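PDB 6BFI: VIN1 from Oscarella pearsei, which binds actin filaments and may play a role in cell-cell adhesion in a sponge. Local coordinates for residues E313-A316 with K317-A321; E361-I364 with R365-L368. All blocks are in the same frame, centred on the assembly; numbering follows the deposited sequence.

Contact 1: E313-A316 with K317-A321; sequences ETRA and KLLAA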
# COMPACT_ATOMS: atom_id res chain seq x y z
N GLU A 313 26.83 19.72 3.77
CA GLU A 313 27.77 18.98 2.93
C GLU A 313 27.05 18.16 1.87
O GLU A 313 27.38 18.22 0.69
CB GLU A 313 28.66 18.09 3.80
CG GLU A 313 29.44 18.87 4.85
CD GLU A 313 30.59 18.07 5.43
OE1 GLU A 313 30.48 16.83 5.52
OE2 GLU A 313 31.61 18.69 5.80
N THR A 314 26.04 17.39 2.29
CA THR A 314 25.25 16.64 1.31
C THR A 314 24.42 17.57 0.43
O THR A 314 24.14 17.24 -0.72
CB THR A 314 24.35 15.63 2.02
OG1 THR A 314 23.58 16.30 3.03
CG2 THR A 314 25.18 14.53 2.66
N ARG A 315 24.02 18.72 0.96
CA ARG A 315 23.33 19.72 0.16
C ARG A 315 24.21 20.21 -0.98
O ARG A 315 23.85 20.13 -2.16
CB ARG A 315 22.88 20.88 1.05
CG ARG A 315 22.07 21.96 0.37
CD ARG A 315 21.53 22.93 1.42
NE ARG A 315 20.54 23.85 0.88
CZ ARG A 315 19.74 24.60 1.64
NH1 ARG A 315 19.82 24.52 2.96
NH2 ARG A 315 18.86 25.42 1.08
N ALA A 316 25.40 20.72 -0.64
CA ALA A 316 26.31 21.23 -1.66
C ALA A 316 26.81 20.13 -2.58
O ALA A 316 27.14 20.40 -3.74
CB ALA A 316 27.50 21.93 -0.99
N LYS A 317 26.86 18.89 -2.10
CA LYS A 317 27.28 17.77 -2.94
C LYS A 317 26.21 17.42 -3.96
O LYS A 317 26.49 17.24 -5.15
CB LYS A 317 27.64 16.57 -2.07
CG LYS A 317 28.24 15.40 -2.84
CD LYS A 317 28.80 14.35 -1.88
CE LYS A 317 29.57 13.28 -2.63
NZ LYS A 317 30.70 13.85 -3.41
N LEU A 318 24.96 17.31 -3.50
CA LEU A 318 23.85 17.05 -4.42
C LEU A 318 23.73 18.16 -5.46
O LEU A 318 23.51 17.90 -6.64
CB LEU A 318 22.54 16.89 -3.64
CG LEU A 318 22.34 15.56 -2.91
CD1 LEU A 318 21.21 15.67 -1.90
CD2 LEU A 318 22.06 14.46 -3.92
N LEU A 319 23.88 19.42 -5.02
CA LEU A 319 23.84 20.53 -5.97
C LEU A 319 25.02 20.46 -6.94
O LEU A 319 24.88 20.81 -8.12
CB LEU A 319 23.83 21.86 -5.22
CG LEU A 319 22.57 22.11 -4.38
CD1 LEU A 319 22.69 23.40 -3.59
CD2 LEU A 319 21.33 22.13 -5.27
N ALA A 320 26.19 20.02 -6.46
CA ALA A 320 27.34 19.87 -7.34
C ALA A 320 27.07 18.84 -8.43
O ALA A 320 27.35 19.07 -9.61
CB ALA A 320 28.58 19.50 -6.53
N ALA A 321 26.52 17.68 -8.04
CA ALA A 321 26.17 16.67 -9.03
C ALA A 321 25.12 17.19 -10.00
O ALA A 321 25.17 16.90 -11.21
CB ALA A 321 25.69 15.40 -8.34
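Leu319 rests its branch carbon on the turn before it: its CG lies 3.2 Å from the carbonyl O of Arg315, and Leu319 CD1 comes within 4.3 Å of Arg315 CG, at the side of the aliphatic chain. Leu318 repeats the approach one residue earlier, its CG 3.3 Å from Thr314 O. Both leucines hold CG anti to their own carbonyl carbon (chi1 -65° in Leu319), which swings the isobutyl group back over the preceding carbonyls instead of forward along the chain. Lys317 touches differently. Its CB alone meets Glu313 O, at 3.2 Å, while CG stands anti to the backbone N and the remaining chain leads off from this turn.

Each of these carbonyl oxygens also accepts an amide four residues on, the i to i+4 pattern of an alpha helix, here in the opening turns of helix 312-338 within the all-helical fold of the vinculin family. The Leu318 N to Thr314 O bond is 2.9 Å long and nearly straight, with an N-H...O angle of 167°. Its neighbour from Leu319 N to Arg315 O matches it in length and straightness, but its amide lies closer to the carbonyl plane. By contrast, Ala320 N reaches Ala316 O from above the carbonyl plane, and its N-H...O angle closes to 142°; Ala320 CB sits 3.3 Å from Ala316 O.

Further out, the hydroxyl of Thr314 hydrogen-bonds the carbonyl of Thr311, just before the helix, and Glu370 OE1. Leu318 is buried against Leu360, Glu363 and Ala367 of helix 344-375 and also touches Ala306, whereas Leu319 packs on Arg303 and Ala306 of helix 289-306. The Arg315 side chain touches Ala309 in the preceding loop.

Contact 2: E361-I364 with R365-L368; sequences EQEI and RKAL
The Arg365 guanidinium has Gln362 CA over one face, 4.0 Å above its plane and offset toward the rim, and Glu361 OE2 at its edge. This is an i to i+4 salt bridge along helix 344-375 of the vinculin-family helical fold. Arg365 NH1 donates to Glu361 OE2 at 2.9 Å with a bent N-H...O angle of 130°; the carboxylate and guanidinium planes stand 71° apart, and OE2 lies near the latter plane but is met from above the former. The bend in the arginine chain at chi3 (-73°) brings NH1 back to the glutamate, whose own chain is extended. His276 also bonds OE2 and Gln279 bonds OE1, so the carboxylate is gripped from both helix and surroundings. Replacing Glu361 by an alanine would probably leave Arg365 NH1 without its carboxylate mate, and His276 and Gln279 without the carboxylate they share.

Gln362 crosses the arginine and gives its NE2 to Glu498; the position of its OE1 against Arg365 NH2 is too close to be trusted. Glu363 and Lys366 run side by side, and Glu363 OE1 lies 3.6 Å from Lys366 CD. On the buried side, Ile364 CG2 meets Leu368 CD1 at 4.4 Å.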
# COMPACT_ATOMS: atom_id res chain seq x y z
N GLU A 361 21.46 9.38 -8.06
CA GLU A 361 20.49 8.54 -7.35
C GLU A 361 21.07 8.00 -6.05
O GLU A 361 20.42 8.04 -5.00
CB GLU A 361 20.04 7.40 -8.26
CG GLU A 361 19.07 6.43 -7.62
CD GLU A 361 18.66 5.30 -8.55
OE1 GLU A 361 19.11 5.31 -9.72
OE2 GLU A 361 17.89 4.41 -8.12
N GLN A 362 22.32 7.52 -6.10
CA GLN A 362 22.94 6.96 -4.90
C GLN A 362 23.12 8.02 -3.83
O GLN A 362 22.92 7.76 -2.64
CB GLN A 362 24.27 6.31 -5.25
CG GLN A 362 24.89 5.52 -4.10
CD GLN A 362 23.99 4.39 -3.62
OE1 GLN A 362 23.25 3.79 -4.41
NE2 GLN A 362 24.05 4.08 -2.33
N GLU A 363 23.50 9.24 -4.22
CA GLU A 363 23.66 10.31 -3.24
C GLU A 363 22.32 10.75 -2.67
O GLU A 363 22.25 11.21 -1.52
CB GLU A 363 24.40 11.49 -3.86
CG GLU A 363 25.63 11.94 -3.07
CD GLU A 363 26.73 10.88 -3.03
OE1 GLU A 363 26.63 9.94 -2.21
OE2 GLU A 363 27.69 10.98 -3.82
N ILE A 364 21.24 10.64 -3.45
CA ILE A 364 19.91 10.90 -2.92
C ILE A 364 19.57 9.88 -1.84
O ILE A 364 19.10 10.23 -0.75
CB ILE A 364 18.87 10.90 -4.05
CG1 ILE A 364 19.01 12.15 -4.91
CG2 ILE A 364 17.46 10.79 -3.49
CD1 ILE A 364 18.03 12.22 -6.06
N ARG A 365 19.83 8.60 -2.12
CA ARG A 365 19.64 7.58 -1.09
C ARG A 365 20.49 7.86 0.14
O ARG A 365 20.02 7.69 1.28
CB ARG A 365 19.96 6.20 -1.66
CG ARG A 365 18.93 5.70 -2.66
CD ARG A 365 18.98 4.19 -2.79
NE ARG A 365 20.17 3.74 -3.51
CZ ARG A 365 20.21 3.55 -4.83
NH1 ARG A 365 19.12 3.76 -5.56
NH2 ARG A 365 21.33 3.14 -5.41
N LYS A 366 21.73 8.31 -0.06
CA LYS A 366 22.59 8.62 1.08
C LYS A 366 22.05 9.79 1.89
O LYS A 366 22.13 9.80 3.12
CB LYS A 366 24.01 8.91 0.59
CG LYS A 366 25.06 8.90 1.70
CD LYS A 366 26.46 8.70 1.13
CE LYS A 366 27.46 8.31 2.21
NZ LYS A 366 28.77 7.87 1.66
N ALA A 367 21.47 10.78 1.21
CA ALA A 367 20.90 11.93 1.92
C ALA A 367 19.70 11.52 2.75
O ALA A 367 19.55 11.96 3.90
CB ALA A 367 20.53 13.03 0.93
N LEU A 368 18.83 10.66 2.20
CA LEU A 368 17.69 10.19 2.98
C LEU A 368 18.15 9.36 4.17
O LEU A 368 17.64 9.53 5.29
CB LEU A 368 16.74 9.38 2.09
CG LEU A 368 15.58 10.17 1.49
CD1 LEU A 368 16.09 11.30 0.61
CD2 LEU A 368 14.65 9.25 0.71

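Contacts 1 and 2 lie on consecutive helices, 312-338 and 344-375, whose segments run in opposite directions with their centres about 11 Å apart. Leu318 of contact 1 joins them through both methyl groups: Leu318 CD2 lies 3.8 Å from Glu363 CB and 3.9 Å from Ile364 N, and Leu318 CD1 lies 3.9 Å from Ala367 CB. At the margin of this seam, Lys317 CE packs 3.2 Å from Glu363 OE2, so the glutamate that runs beside Lys366 within contact 2 also borders a lysine of the neighbouring helix. The Glu361-Arg365 salt bridge takes no part in the meeting, which uses Glu363, Ile364 and Ala367 of contact 2.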